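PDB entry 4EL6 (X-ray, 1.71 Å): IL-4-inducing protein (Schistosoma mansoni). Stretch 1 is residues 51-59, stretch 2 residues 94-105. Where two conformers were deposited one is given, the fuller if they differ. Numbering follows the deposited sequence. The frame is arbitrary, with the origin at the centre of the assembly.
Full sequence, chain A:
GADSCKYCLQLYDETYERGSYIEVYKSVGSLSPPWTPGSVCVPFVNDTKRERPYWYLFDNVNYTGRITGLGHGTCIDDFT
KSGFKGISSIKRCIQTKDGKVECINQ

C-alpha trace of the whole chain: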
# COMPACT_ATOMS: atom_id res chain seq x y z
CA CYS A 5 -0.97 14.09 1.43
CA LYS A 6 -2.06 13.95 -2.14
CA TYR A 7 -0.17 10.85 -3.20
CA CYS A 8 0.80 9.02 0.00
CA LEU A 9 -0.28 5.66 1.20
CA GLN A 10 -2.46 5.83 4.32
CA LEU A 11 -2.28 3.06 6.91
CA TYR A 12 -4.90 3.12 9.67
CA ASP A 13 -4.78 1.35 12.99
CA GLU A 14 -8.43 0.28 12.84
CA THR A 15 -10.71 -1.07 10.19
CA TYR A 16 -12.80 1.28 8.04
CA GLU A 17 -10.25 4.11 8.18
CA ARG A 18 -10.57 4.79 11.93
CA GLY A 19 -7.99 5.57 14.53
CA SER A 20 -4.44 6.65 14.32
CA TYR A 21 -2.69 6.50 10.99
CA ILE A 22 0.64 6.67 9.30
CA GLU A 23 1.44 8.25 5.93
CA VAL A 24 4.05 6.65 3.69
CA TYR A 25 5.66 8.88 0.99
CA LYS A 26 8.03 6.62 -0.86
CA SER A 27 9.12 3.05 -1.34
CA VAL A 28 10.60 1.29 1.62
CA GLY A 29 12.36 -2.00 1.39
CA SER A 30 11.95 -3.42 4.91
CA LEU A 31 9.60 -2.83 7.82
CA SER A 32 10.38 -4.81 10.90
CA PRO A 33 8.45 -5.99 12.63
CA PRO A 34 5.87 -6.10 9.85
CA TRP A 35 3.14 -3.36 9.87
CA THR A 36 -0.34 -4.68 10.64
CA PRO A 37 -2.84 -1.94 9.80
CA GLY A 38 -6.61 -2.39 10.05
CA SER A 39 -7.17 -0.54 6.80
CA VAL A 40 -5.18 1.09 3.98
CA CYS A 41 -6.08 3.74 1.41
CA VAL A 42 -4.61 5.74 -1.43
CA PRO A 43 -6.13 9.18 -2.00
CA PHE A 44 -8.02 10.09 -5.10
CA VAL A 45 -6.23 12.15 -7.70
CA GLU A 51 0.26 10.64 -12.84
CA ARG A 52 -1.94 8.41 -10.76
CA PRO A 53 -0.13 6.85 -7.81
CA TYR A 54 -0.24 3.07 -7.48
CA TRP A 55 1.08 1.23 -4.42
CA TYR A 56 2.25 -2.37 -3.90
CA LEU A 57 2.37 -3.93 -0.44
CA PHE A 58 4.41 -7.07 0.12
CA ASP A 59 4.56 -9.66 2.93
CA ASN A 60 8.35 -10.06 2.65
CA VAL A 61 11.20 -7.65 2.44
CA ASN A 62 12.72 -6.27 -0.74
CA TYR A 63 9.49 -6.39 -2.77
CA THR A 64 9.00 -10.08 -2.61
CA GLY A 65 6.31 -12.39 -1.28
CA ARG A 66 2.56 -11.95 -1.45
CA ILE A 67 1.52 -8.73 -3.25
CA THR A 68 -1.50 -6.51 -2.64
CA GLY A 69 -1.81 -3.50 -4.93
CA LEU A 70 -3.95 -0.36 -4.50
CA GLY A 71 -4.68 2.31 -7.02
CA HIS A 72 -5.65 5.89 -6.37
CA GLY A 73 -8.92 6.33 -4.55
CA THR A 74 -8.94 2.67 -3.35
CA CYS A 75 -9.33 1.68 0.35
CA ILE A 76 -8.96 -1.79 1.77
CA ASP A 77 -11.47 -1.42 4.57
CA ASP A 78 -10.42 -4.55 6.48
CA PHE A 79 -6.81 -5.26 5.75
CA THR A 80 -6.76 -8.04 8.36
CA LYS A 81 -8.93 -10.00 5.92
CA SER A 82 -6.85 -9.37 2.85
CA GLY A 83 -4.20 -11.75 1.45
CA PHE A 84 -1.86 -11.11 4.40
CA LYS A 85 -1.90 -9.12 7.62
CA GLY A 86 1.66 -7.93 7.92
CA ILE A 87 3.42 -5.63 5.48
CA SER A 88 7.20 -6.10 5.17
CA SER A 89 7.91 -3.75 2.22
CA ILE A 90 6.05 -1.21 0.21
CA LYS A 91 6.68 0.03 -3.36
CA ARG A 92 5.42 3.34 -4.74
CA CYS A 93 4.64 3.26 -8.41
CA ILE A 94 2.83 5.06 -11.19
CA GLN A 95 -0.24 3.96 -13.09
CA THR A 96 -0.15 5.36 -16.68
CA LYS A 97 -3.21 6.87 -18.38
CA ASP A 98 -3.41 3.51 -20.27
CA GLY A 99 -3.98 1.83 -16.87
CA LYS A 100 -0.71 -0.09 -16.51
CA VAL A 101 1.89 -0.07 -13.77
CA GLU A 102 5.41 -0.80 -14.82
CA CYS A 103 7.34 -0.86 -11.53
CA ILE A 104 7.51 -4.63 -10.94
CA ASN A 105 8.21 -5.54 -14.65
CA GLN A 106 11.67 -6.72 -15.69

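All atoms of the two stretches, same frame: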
# COMPACT_ATOMS: atom_id res chain seq x y z
N GLU A 51 1.61 10.86 -12.28
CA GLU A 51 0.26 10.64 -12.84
C GLU A 51 -0.67 10.23 -11.67
O GLU A 51 -0.84 10.97 -10.62
CB GLU A 51 0.37 9.60 -14.01
CG GLU A 51 -0.90 9.21 -14.78
CD GLU A 51 -1.85 10.38 -15.11
OE1 GLU A 51 -1.41 11.55 -15.26
OE2 GLU A 51 -3.08 10.12 -15.24
N ARG A 52 -1.18 9.01 -11.80
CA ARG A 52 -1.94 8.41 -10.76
C ARG A 52 -0.99 7.52 -9.98
O ARG A 52 -0.33 6.66 -10.56
CB ARG A 52 -3.10 7.64 -11.36
CG ARG A 52 -3.96 8.55 -12.26
CD ARG A 52 -4.94 7.79 -13.11
NE ARG A 52 -4.30 7.06 -14.19
CZ ARG A 52 -4.84 6.00 -14.79
NH1 ARG A 52 -6.01 5.51 -14.41
NH2 ARG A 52 -4.18 5.40 -15.77
N PRO A 53 -0.92 7.74 -8.64
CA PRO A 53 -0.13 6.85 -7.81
C PRO A 53 -0.71 5.45 -7.77
O PRO A 53 -1.93 5.23 -7.94
CB PRO A 53 -0.20 7.47 -6.44
CG PRO A 53 -1.44 8.30 -6.46
CD PRO A 53 -1.58 8.78 -7.86
N TYR A 54 0.19 4.46 -7.65
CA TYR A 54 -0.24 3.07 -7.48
C TYR A 54 0.72 2.45 -6.49
O TYR A 54 1.91 2.66 -6.64
CB TYR A 54 -0.24 2.26 -8.80
CG TYR A 54 -0.99 0.96 -8.67
CD1 TYR A 54 -0.36 -0.19 -8.18
CD2 TYR A 54 -2.30 0.85 -9.05
CE1 TYR A 54 -1.04 -1.36 -7.99
CE2 TYR A 54 -3.00 -0.33 -8.89
CZ TYR A 54 -2.34 -1.46 -8.38
OH TYR A 54 -3.02 -2.60 -8.20
N TRP A 55 0.22 1.73 -5.48
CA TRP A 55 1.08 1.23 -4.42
C TRP A 55 1.03 -0.28 -4.33
O TRP A 55 -0.05 -0.86 -4.41
CB TRP A 55 0.68 1.83 -3.10
CG TRP A 55 0.93 3.31 -2.96
CD1 TRP A 55 0.15 4.37 -3.42
CD2 TRP A 55 2.07 3.90 -2.33
NE1 TRP A 55 0.75 5.59 -3.10
CE2 TRP A 55 1.89 5.36 -2.40
CE3 TRP A 55 3.20 3.38 -1.64
CZ2 TRP A 55 2.79 6.21 -1.80
CZ3 TRP A 55 4.08 4.30 -1.05
CH2 TRP A 55 3.85 5.67 -1.17
N TYR A 56 2.18 -0.94 -4.20
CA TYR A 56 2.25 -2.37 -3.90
C TYR A 56 2.74 -2.61 -2.48
O TYR A 56 3.75 -2.04 -2.00
CB TYR A 56 3.20 -3.04 -4.88
CG TYR A 56 2.60 -3.28 -6.24
CD1 TYR A 56 1.51 -4.13 -6.37
CD2 TYR A 56 3.11 -2.64 -7.38
CE1 TYR A 56 0.97 -4.38 -7.62
CE2 TYR A 56 2.51 -2.87 -8.61
CZ TYR A 56 1.51 -3.79 -8.69
OH TYR A 56 0.94 -4.02 -9.94
N LEU A 57 2.01 -3.46 -1.78
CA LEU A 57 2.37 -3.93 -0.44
C LEU A 57 2.77 -5.39 -0.51
O LEU A 57 2.12 -6.16 -1.23
CB LEU A 57 1.18 -3.87 0.51
CG LEU A 57 0.31 -2.66 0.45
CD1 LEU A 57 -0.83 -2.66 1.44
CD2 LEU A 57 1.09 -1.47 0.65
N PHE A 58 3.84 -5.78 0.18
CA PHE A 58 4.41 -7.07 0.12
C PHE A 58 4.55 -7.69 1.49
O PHE A 58 4.83 -6.96 2.47
CB PHE A 58 5.85 -6.94 -0.43
CG PHE A 58 5.91 -6.43 -1.83
CD1 PHE A 58 5.95 -5.06 -2.07
CD2 PHE A 58 5.97 -7.32 -2.94
CE1 PHE A 58 6.06 -4.58 -3.36
CE2 PHE A 58 6.04 -6.83 -4.22
CZ PHE A 58 6.04 -5.47 -4.44
N ASP A 59 4.41 -9.03 1.61
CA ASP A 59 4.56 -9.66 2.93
C ASP A 59 5.98 -10.15 3.20
O ASP A 59 6.19 -10.75 4.25
CB ASP A 59 3.52 -10.76 3.20
CG ASP A 59 3.92 -12.14 2.62
OD1 ASP A 59 4.74 -12.24 1.67
OD2 ASP A 59 3.39 -13.16 3.16
N ILE A 94 3.64 4.15 -10.39
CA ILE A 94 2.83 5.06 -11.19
C ILE A 94 1.93 4.22 -12.04
O ILE A 94 2.36 3.18 -12.59
CB ILE A 94 3.69 5.96 -12.08
CG1 ILE A 94 4.41 6.97 -11.21
CG2 ILE A 94 2.83 6.71 -13.12
CD1 ILE A 94 5.55 7.65 -11.94
N GLN A 95 0.66 4.61 -12.15
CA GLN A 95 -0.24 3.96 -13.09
C GLN A 95 -0.43 4.94 -14.25
O GLN A 95 -0.84 6.07 -14.00
CB GLN A 95 -1.59 3.70 -12.43
CG GLN A 95 -2.51 2.87 -13.28
CD GLN A 95 -3.76 2.52 -12.54
OE1 GLN A 95 -4.36 3.37 -11.87
NE2 GLN A 95 -4.19 1.25 -12.66
N THR A 96 -0.12 4.50 -15.48
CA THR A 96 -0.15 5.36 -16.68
C THR A 96 -1.58 5.52 -17.14
O THR A 96 -2.44 4.65 -16.83
CB THR A 96 0.64 4.79 -17.89
OG1 THR A 96 0.09 3.53 -18.31
CG2 THR A 96 2.08 4.59 -17.56
N LYS A 97 -1.85 6.59 -17.89
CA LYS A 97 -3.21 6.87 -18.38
C LYS A 97 -3.85 5.65 -19.11
O LYS A 97 -5.06 5.48 -19.10
CB LYS A 97 -3.22 8.12 -19.26
CG LYS A 97 -2.90 9.43 -18.52
CD LYS A 97 -4.14 10.26 -18.10
CE LYS A 97 -3.77 11.71 -17.75
NZ LYS A 97 -4.51 12.25 -16.58
N ASP A 98 -3.00 4.81 -19.70
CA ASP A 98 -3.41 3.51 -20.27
C ASP A 98 -3.85 2.48 -19.23
O ASP A 98 -4.43 1.45 -19.58
CB ASP A 98 -2.24 2.90 -21.08
CG ASP A 98 -1.96 3.65 -22.39
OD1 ASP A 98 -2.83 4.46 -22.82
OD2 ASP A 98 -0.87 3.43 -22.98
N GLY A 99 -3.54 2.71 -17.95
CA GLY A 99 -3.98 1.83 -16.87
C GLY A 99 -2.96 0.81 -16.38
O GLY A 99 -3.28 0.01 -15.50
N LYS A 100 -1.74 0.84 -16.93
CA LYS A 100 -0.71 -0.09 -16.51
C LYS A 100 0.38 0.53 -15.57
O LYS A 100 0.65 1.75 -15.51
CB LYS A 100 -0.08 -0.78 -17.73
CG LYS A 100 0.77 0.17 -18.57
CD LYS A 100 0.46 0.10 -20.07
CE LYS A 100 1.02 1.32 -20.81
NZ LYS A 100 2.47 1.56 -20.55
N VAL A 101 1.00 -0.37 -14.86
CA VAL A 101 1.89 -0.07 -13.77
C VAL A 101 3.08 -0.85 -14.15
O VAL A 101 2.99 -2.08 -14.34
CB VAL A 101 1.31 -0.59 -12.41
CG1 VAL A 101 2.15 -0.17 -11.23
CG2 VAL A 101 -0.12 -0.11 -12.19
N GLU A 102 4.21 -0.17 -14.27
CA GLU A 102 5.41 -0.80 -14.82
C GLU A 102 6.47 -1.20 -13.77
O GLU A 102 7.49 -1.87 -14.12
CB GLU A 102 6.03 0.10 -15.92
CG GLU A 102 5.20 0.22 -17.22
CD GLU A 102 5.44 -0.91 -18.28
OE1 GLU A 102 6.53 -1.56 -18.27
OE2 GLU A 102 4.54 -1.14 -19.15
N CYS A 103 6.26 -0.81 -12.50
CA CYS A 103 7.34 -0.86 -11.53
C CYS A 103 7.80 -2.26 -11.11
O CYS A 103 8.89 -2.40 -10.53
CB CYS A 103 7.00 -0.09 -10.29
SG CYS A 103 5.60 -0.84 -9.40
N ILE A 104 7.03 -3.31 -11.37
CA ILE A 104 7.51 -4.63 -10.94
C ILE A 104 7.97 -5.47 -12.15
O ILE A 104 8.53 -6.59 -11.95
CB ILE A 104 6.51 -5.38 -10.01
CG1 ILE A 104 5.10 -5.41 -10.59
CG2 ILE A 104 6.45 -4.78 -8.58
CD1 ILE A 104 4.16 -6.30 -9.82
N ASN A 105 7.82 -4.91 -13.36
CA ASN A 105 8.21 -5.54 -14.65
C ASN A 105 9.73 -5.64 -14.72
O ASN A 105 10.44 -4.80 -14.13
CB ASN A 105 7.75 -4.72 -15.87
CG ASN A 105 6.23 -4.64 -15.99
OD1 ASN A 105 5.51 -5.43 -15.39
ND2 ASN A 105 5.75 -3.68 -16.78
O HOH W 1 -3.93 4.47 -9.56

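The two stretches meet as strands at one end and as a strand against a loop at the other. Pairing is antiparallel and short. Gln95 N donates to Arg52 O at 2.8 Å, almost straight. Ile94 CA also lies 3.6 Å from Arg52 O, a CA-H...O contact. At the next pair, Pro53 with Ile94, the side chains diverge. A water extends the link, donating to Pro53 O at 2.7 Å and to Gln95 OE1 at 2.6 Å.

Beyond this pairing the backbones part, and side chains fill the gap. The CA atoms of Arg52 and Gln95 are 5.3 Å apart, those of Tyr56 and Ile104 9.1 Å. Tyr54 and Tyr56 point toward the loop, while Trp55 between them points away. Val101 is the bump that lies across the two tyrosines. Its CG2 sits over the face of the Tyr54 ring, 3.8 Å from Tyr54 CG. Its other methyl, CG1, is 3.8 Å from Tyr56 CE2 and also comes within 4.0 Å of Tyr54 CD1.

Tyr56 is itself held in a hollow of the loop. Ile104 CD1 covers one face of its ring, 3.8 Å from Tyr56 CZ. Cys103 SG lies at the ring edge, 3.7 Å from Tyr56 CD2. Ile104 also reaches Phe58, with CG2 4.2 Å from Phe58 CZ at the ring edge.

Back at the paired end, the Arg52 side chain extends to the type I turn from Thr96 to Gly99. Its guanidinium has Gln95 OE1 over one face, 3.7 Å from Arg52 NH1. Arg52 NH2 and Thr96 O are modelled too close, so no bond is assigned there. Glu51 packs its CB 3.9 Å from Ile94 CG2. Its OE2 forms a salt bridge with Lys97 NZ at 2.9 Å; the hydrogen bond within it is weak, and Lys97 is poorly ordered.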